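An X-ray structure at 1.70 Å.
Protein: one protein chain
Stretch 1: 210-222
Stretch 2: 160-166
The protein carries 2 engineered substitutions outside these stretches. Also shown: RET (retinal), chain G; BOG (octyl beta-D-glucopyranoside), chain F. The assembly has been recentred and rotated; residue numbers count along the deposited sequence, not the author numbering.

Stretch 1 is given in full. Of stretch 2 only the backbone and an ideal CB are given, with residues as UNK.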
# COMPACT_ATOMS: atom_id res chain seq x y z
N TYR A 210 -6.16 21.32 -5.48
CA TYR A 210 -6.81 20.09 -5.93
C TYR A 210 -8.26 19.93 -5.46
O TYR A 210 -9.14 19.64 -6.27
CB TYR A 210 -5.97 18.86 -5.57
CG TYR A 210 -4.66 18.84 -6.33
CD1 TYR A 210 -3.57 19.61 -5.90
CD2 TYR A 210 -4.50 18.06 -7.47
CE1 TYR A 210 -2.36 19.61 -6.61
CE2 TYR A 210 -3.30 18.05 -8.19
CZ TYR A 210 -2.23 18.82 -7.75
OH TYR A 210 -1.03 18.79 -8.43
N PRO A 211 -8.54 20.11 -4.16
CA PRO A 211 -9.94 19.95 -3.75
C PRO A 211 -10.84 21.06 -4.32
O PRO A 211 -12.05 20.88 -4.44
CB PRO A 211 -9.88 19.95 -2.22
CG PRO A 211 -8.59 20.70 -1.91
CD PRO A 211 -7.66 20.17 -2.98
N ILE A 212 -10.25 22.20 -4.67
CA ILE A 212 -11.04 23.29 -5.24
C ILE A 212 -11.46 22.89 -6.64
O ILE A 212 -12.61 23.07 -7.04
CB ILE A 212 -10.22 24.60 -5.29
CG1 ILE A 212 -9.98 25.10 -3.86
CG2 ILE A 212 -10.95 25.66 -6.11
CD1 ILE A 212 -9.15 26.37 -3.77
N VAL A 213 -10.52 22.34 -7.41
CA VAL A 213 -10.81 21.90 -8.77
C VAL A 213 -11.89 20.82 -8.73
O VAL A 213 -12.83 20.84 -9.52
CB VAL A 213 -9.56 21.33 -9.47
CG1 VAL A 213 -9.95 20.67 -10.79
CG2 VAL A 213 -8.55 22.45 -9.75
N TRP A 214 -11.75 19.87 -7.80
CA TRP A 214 -12.72 18.78 -7.70
C TRP A 214 -14.12 19.33 -7.42
O TRP A 214 -15.10 18.94 -8.08
CB TRP A 214 -12.35 17.82 -6.56
CG TRP A 214 -13.04 16.47 -6.66
CD1 TRP A 214 -12.57 15.36 -7.28
CD2 TRP A 214 -14.34 16.12 -6.13
NE1 TRP A 214 -13.49 14.33 -7.18
CE2 TRP A 214 -14.58 14.77 -6.48
CE3 TRP A 214 -15.31 16.82 -5.40
CZ2 TRP A 214 -15.76 14.10 -6.12
CZ3 TRP A 214 -16.49 16.14 -5.05
CH2 TRP A 214 -16.70 14.80 -5.41
N ALA A 215 -14.21 20.24 -6.46
CA ALA A 215 -15.48 20.85 -6.08
C ALA A 215 -16.09 21.74 -7.16
O ALA A 215 -17.31 21.75 -7.34
CB ALA A 215 -15.30 21.66 -4.79
N VAL A 216 -15.26 22.51 -7.85
CA VAL A 216 -15.76 23.41 -8.89
C VAL A 216 -16.07 22.66 -10.19
O VAL A 216 -17.00 23.02 -10.92
CB VAL A 216 -14.75 24.55 -9.16
CG1 VAL A 216 -15.19 25.39 -10.35
CG2 VAL A 216 -14.62 25.41 -7.92
N GLY A 217 -15.29 21.62 -10.46
CA GLY A 217 -15.45 20.83 -11.67
C GLY A 217 -16.66 19.91 -11.77
O GLY A 217 -17.49 19.83 -10.86
N VAL A 218 -16.73 19.18 -12.88
CA VAL A 218 -17.84 18.28 -13.19
C VAL A 218 -18.20 17.20 -12.17
O VAL A 218 -19.37 16.85 -12.04
CB VAL A 218 -17.61 17.61 -14.57
CG1 VAL A 218 -16.36 16.74 -14.53
CG2 VAL A 218 -18.83 16.80 -14.96
N GLU A 219 -17.22 16.67 -11.45
CA GLU A 219 -17.51 15.63 -10.48
C GLU A 219 -18.01 16.19 -9.15
O GLU A 219 -18.60 15.47 -8.33
CB GLU A 219 -16.27 14.75 -10.28
CG GLU A 219 -15.85 14.07 -11.58
CD GLU A 219 -14.60 13.21 -11.45
OE1 GLU A 219 -14.70 12.05 -10.98
OE2 GLU A 219 -13.52 13.70 -11.82
N GLY A 220 -17.79 17.49 -8.95
CA GLY A 220 -18.24 18.14 -7.73
C GLY A 220 -19.53 18.92 -7.96
O GLY A 220 -20.56 18.33 -8.26
N LEU A 221 -19.46 20.24 -7.82
CA LEU A 221 -20.63 21.10 -8.00
C LEU A 221 -20.96 21.31 -9.48
O LEU A 221 -22.05 21.76 -9.82
CB LEU A 221 -20.40 22.46 -7.34
CG LEU A 221 -20.19 22.48 -5.82
CD1 LEU A 221 -19.79 23.88 -5.39
CD2 LEU A 221 -21.46 22.04 -5.11
N ALA A 222 -20.00 21.00 -10.34
CA ALA A 222 -20.16 21.17 -11.78
C ALA A 222 -20.43 22.63 -12.16
O ALA A 222 -21.29 22.92 -13.00
CB ALA A 222 -21.28 20.26 -12.31
N UNK A 160 -23.33 10.71 -0.04
CA UNK A 160 -22.12 9.94 0.19
C UNK A 160 -20.91 10.44 -0.58
O UNK A 160 -19.78 10.34 -0.10
CB UNK A 160 -22.37 8.48 -0.17
N UNK A 161 -21.13 10.99 -1.77
CA UNK A 161 -20.02 11.54 -2.56
C UNK A 161 -19.38 12.66 -1.74
O UNK A 161 -18.16 12.71 -1.59
CB UNK A 161 -20.50 12.05 -3.92
N UNK A 162 -20.20 13.55 -1.21
CA UNK A 162 -19.68 14.67 -0.43
C UNK A 162 -19.19 14.28 0.96
O UNK A 162 -18.31 14.95 1.52
CB UNK A 162 -20.76 15.74 -0.30
N UNK A 163 -19.75 13.22 1.54
CA UNK A 163 -19.28 12.79 2.85
C UNK A 163 -17.84 12.29 2.69
O UNK A 163 -16.99 12.52 3.56
CB UNK A 163 -20.19 11.71 3.44
N UNK A 164 -17.55 11.60 1.58
CA UNK A 164 -16.19 11.12 1.35
C UNK A 164 -15.25 12.31 1.13
O UNK A 164 -14.11 12.32 1.58
CB UNK A 164 -16.15 10.17 0.15
N UNK A 165 -15.75 13.32 0.42
CA UNK A 165 -14.97 14.53 0.16
C UNK A 165 -14.59 15.15 1.49
O UNK A 165 -13.45 15.57 1.69
CB UNK A 165 -15.75 15.52 -0.70
N UNK A 166 -15.55 15.20 2.42
CA UNK A 166 -15.30 15.78 3.74
C UNK A 166 -14.25 14.99 4.54
O UNK A 166 -13.37 15.58 5.17
CB UNK A 166 -16.61 15.85 4.53
C1 RET G . -9.33 15.48 -3.45
C2 RET G . -10.92 15.43 -3.22
C3 RET G . -11.40 15.19 -1.77
C4 RET G . -10.85 16.34 -0.80
C5 RET G . -9.30 16.62 -0.91
C6 RET G . -8.53 16.22 -2.19
C7 RET G . -7.04 16.41 -2.20
C8 RET G . -6.06 16.06 -3.08
C9 RET G . -4.71 16.53 -3.04
C10 RET G . -4.01 16.08 -4.17
C11 RET G . -2.70 16.38 -4.44
C12 RET G . -2.11 15.93 -5.63
C13 RET G . -0.71 16.14 -5.97
C14 RET G . -0.35 15.53 -7.21
C15 RET G . 0.93 15.38 -7.67
C16 RET G . -8.93 13.97 -3.60
C17 RET G . -9.13 16.25 -4.86
C18 RET G . -8.67 17.30 0.30
C19 RET G . -4.18 17.59 -1.92
C20 RET G . 0.25 16.95 -5.08
C1 BOG F . -24.29 19.94 -4.61
O1 BOG F . -24.08 19.14 -3.44
C2 BOG F . -24.00 19.10 -5.90
O2 BOG F . -22.65 18.62 -5.87
C3 BOG F . -24.25 19.99 -7.16
O3 BOG F . -23.98 19.25 -8.35
C4 BOG F . -25.72 20.47 -7.14
O4 BOG F . -26.00 21.29 -8.29
C5 BOG F . -26.00 21.28 -5.83
O5 BOG F . -25.70 20.44 -4.67
C6 BOG F . -27.46 21.75 -5.78
O6 BOG F . -28.36 20.68 -5.46
C1' BOG F . -24.33 19.87 -2.24
C2' BOG F . -23.60 19.21 -1.09
C3' BOG F . -22.40 20.04 -0.74
C4' BOG F . -21.61 19.46 0.41
C5' BOG F . -20.40 20.34 0.72
C6' BOG F . -19.42 19.59 1.61
C7' BOG F . -18.21 20.43 1.94
C8' BOG F . -17.27 19.65 2.82

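Stretch 2 is helical throughout, and its axis runs at 171° to that of helix 210-216, nearly antiparallel, with a closest approach of 12.4 Å. Such a gap leaves room for large side chains, and the CA-to-CB directions indicate which positions can fill it.

At position 160 the ideal CB has nothing of stretch 1 within 5.5 Å, so almost any helix-compatible residue would suit. The deposited residue is Phe-160, which makes no contact here.

Position 161 points toward stretch 1, its ideal CB 4.9 Å from Trp-214 CH2. Beside that indole lies the carbonyl of Glu-219, whose O accepts no bond from the backbone of stretch 1, with the Glu-219 carboxylate farther off. A long donor such as lysine or arginine would suit; glutamine is conceivable. It is Arg-161. Its NH2 donates to Glu-219 O at 3.0 Å with an N-H...O angle of 170°, the acceptor lying near the guanidinium plane. Two waters extend the link: one joins Arg-161 NE to Glu-219 O, the other Arg-161 NH2 to Glu-219 OE1.

Position 162 points sideways, with nothing of stretch 1 within 5.5 Å of its ideal CB. Only a long side chain could return to the apolar surface of Trp-214, Ala-215 and Leu-221; a large aromatic would span all three and methionine would cover part, and the nearby glucoside hydroxyls favour one carrying a donor. Trp-162 does both. The edge of Trp-214 meets its face, with six-membered ring centroids 5.5 Å apart and planes at 86°, while BOG C2' covers the opposite face. Trp-162 NE1 donates to BOG O2 at 2.8 Å, and Leu-221 CD2 packs 3.8 Å from Trp-162 CZ2.

Positions 163 and 164 have ideal CB atoms beyond 5.5 Å of stretch 1, which therefore sets little preference. They are Ala-163 and Phe-164, neither in contact.

Position 165 points toward stretch 1, its ideal CB 4.5 Å from Trp-214 CZ3 and its CA 8.4 Å from that of Pro-211. The intervening space, bordered by retinal, suits a large flat group; phenylalanine or leucine could occupy it, but the carbonyl of Pro-211 at its far end rewards a terminal donor. Tyr-165 adopts chi1 t, and its OH donates to Pro-211 O at 2.8 Å, an oxygen that also accepts from Ala-215 N. Its ring lies obliquely to Trp-214, planes at 38°, with Tyr-165 CD2 3.3 Å from Trp-214 CE3, and RET C4 lies over one face.

Position 166 is again out of reach and undemanding; Ala-166 occupies it.

Stretch 2 160-166: FRWAFYA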
# COMPACT_ATOMS: atom_id res chain seq x y z
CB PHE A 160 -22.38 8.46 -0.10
CG PHE A 160 -23.42 7.85 0.81
CD1 PHE A 160 -23.20 7.80 2.18
CD2 PHE A 160 -24.61 7.34 0.29
CE1 PHE A 160 -24.16 7.25 3.04
CE2 PHE A 160 -25.58 6.79 1.14
CZ PHE A 160 -25.36 6.74 2.51
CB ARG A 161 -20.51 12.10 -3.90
CG ARG A 161 -20.99 11.05 -4.89
CD ARG A 161 -21.47 11.70 -6.19
NE ARG A 161 -20.40 12.37 -6.94
CZ ARG A 161 -19.53 11.76 -7.74
NH1 ARG A 161 -19.58 10.45 -7.90
NH2 ARG A 161 -18.60 12.46 -8.38
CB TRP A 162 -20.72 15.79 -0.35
CG TRP A 162 -20.81 16.56 -1.64
CD1 TRP A 162 -21.78 16.46 -2.59
CD2 TRP A 162 -19.86 17.51 -2.14
NE1 TRP A 162 -21.49 17.29 -3.65
CE2 TRP A 162 -20.32 17.95 -3.40
CE3 TRP A 162 -18.66 18.04 -1.64
CZ2 TRP A 162 -19.62 18.89 -4.18
CZ3 TRP A 162 -17.96 18.98 -2.41
CH2 TRP A 162 -18.45 19.39 -3.67
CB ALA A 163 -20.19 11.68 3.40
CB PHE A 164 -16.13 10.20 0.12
CG PHE A 164 -16.42 8.74 0.43
CD1 PHE A 164 -15.67 8.04 1.36
CD2 PHE A 164 -17.44 8.07 -0.25
CE1 PHE A 164 -15.91 6.69 1.62
CE2 PHE A 164 -17.70 6.72 -0.00
CZ PHE A 164 -16.94 6.02 0.94
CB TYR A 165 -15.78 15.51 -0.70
CG TYR A 165 -15.09 16.83 -1.01
CD1 TYR A 165 -15.09 17.88 -0.09
CD2 TYR A 165 -14.47 17.03 -2.24
CE1 TYR A 165 -14.48 19.11 -0.39
CE2 TYR A 165 -13.86 18.26 -2.56
CZ TYR A 165 -13.87 19.29 -1.63
OH TYR A 165 -13.25 20.48 -1.93
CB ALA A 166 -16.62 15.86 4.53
O HOH W 1 -20.54 15.25 -6.30
O HOH W 2 -17.18 11.10 -10.57
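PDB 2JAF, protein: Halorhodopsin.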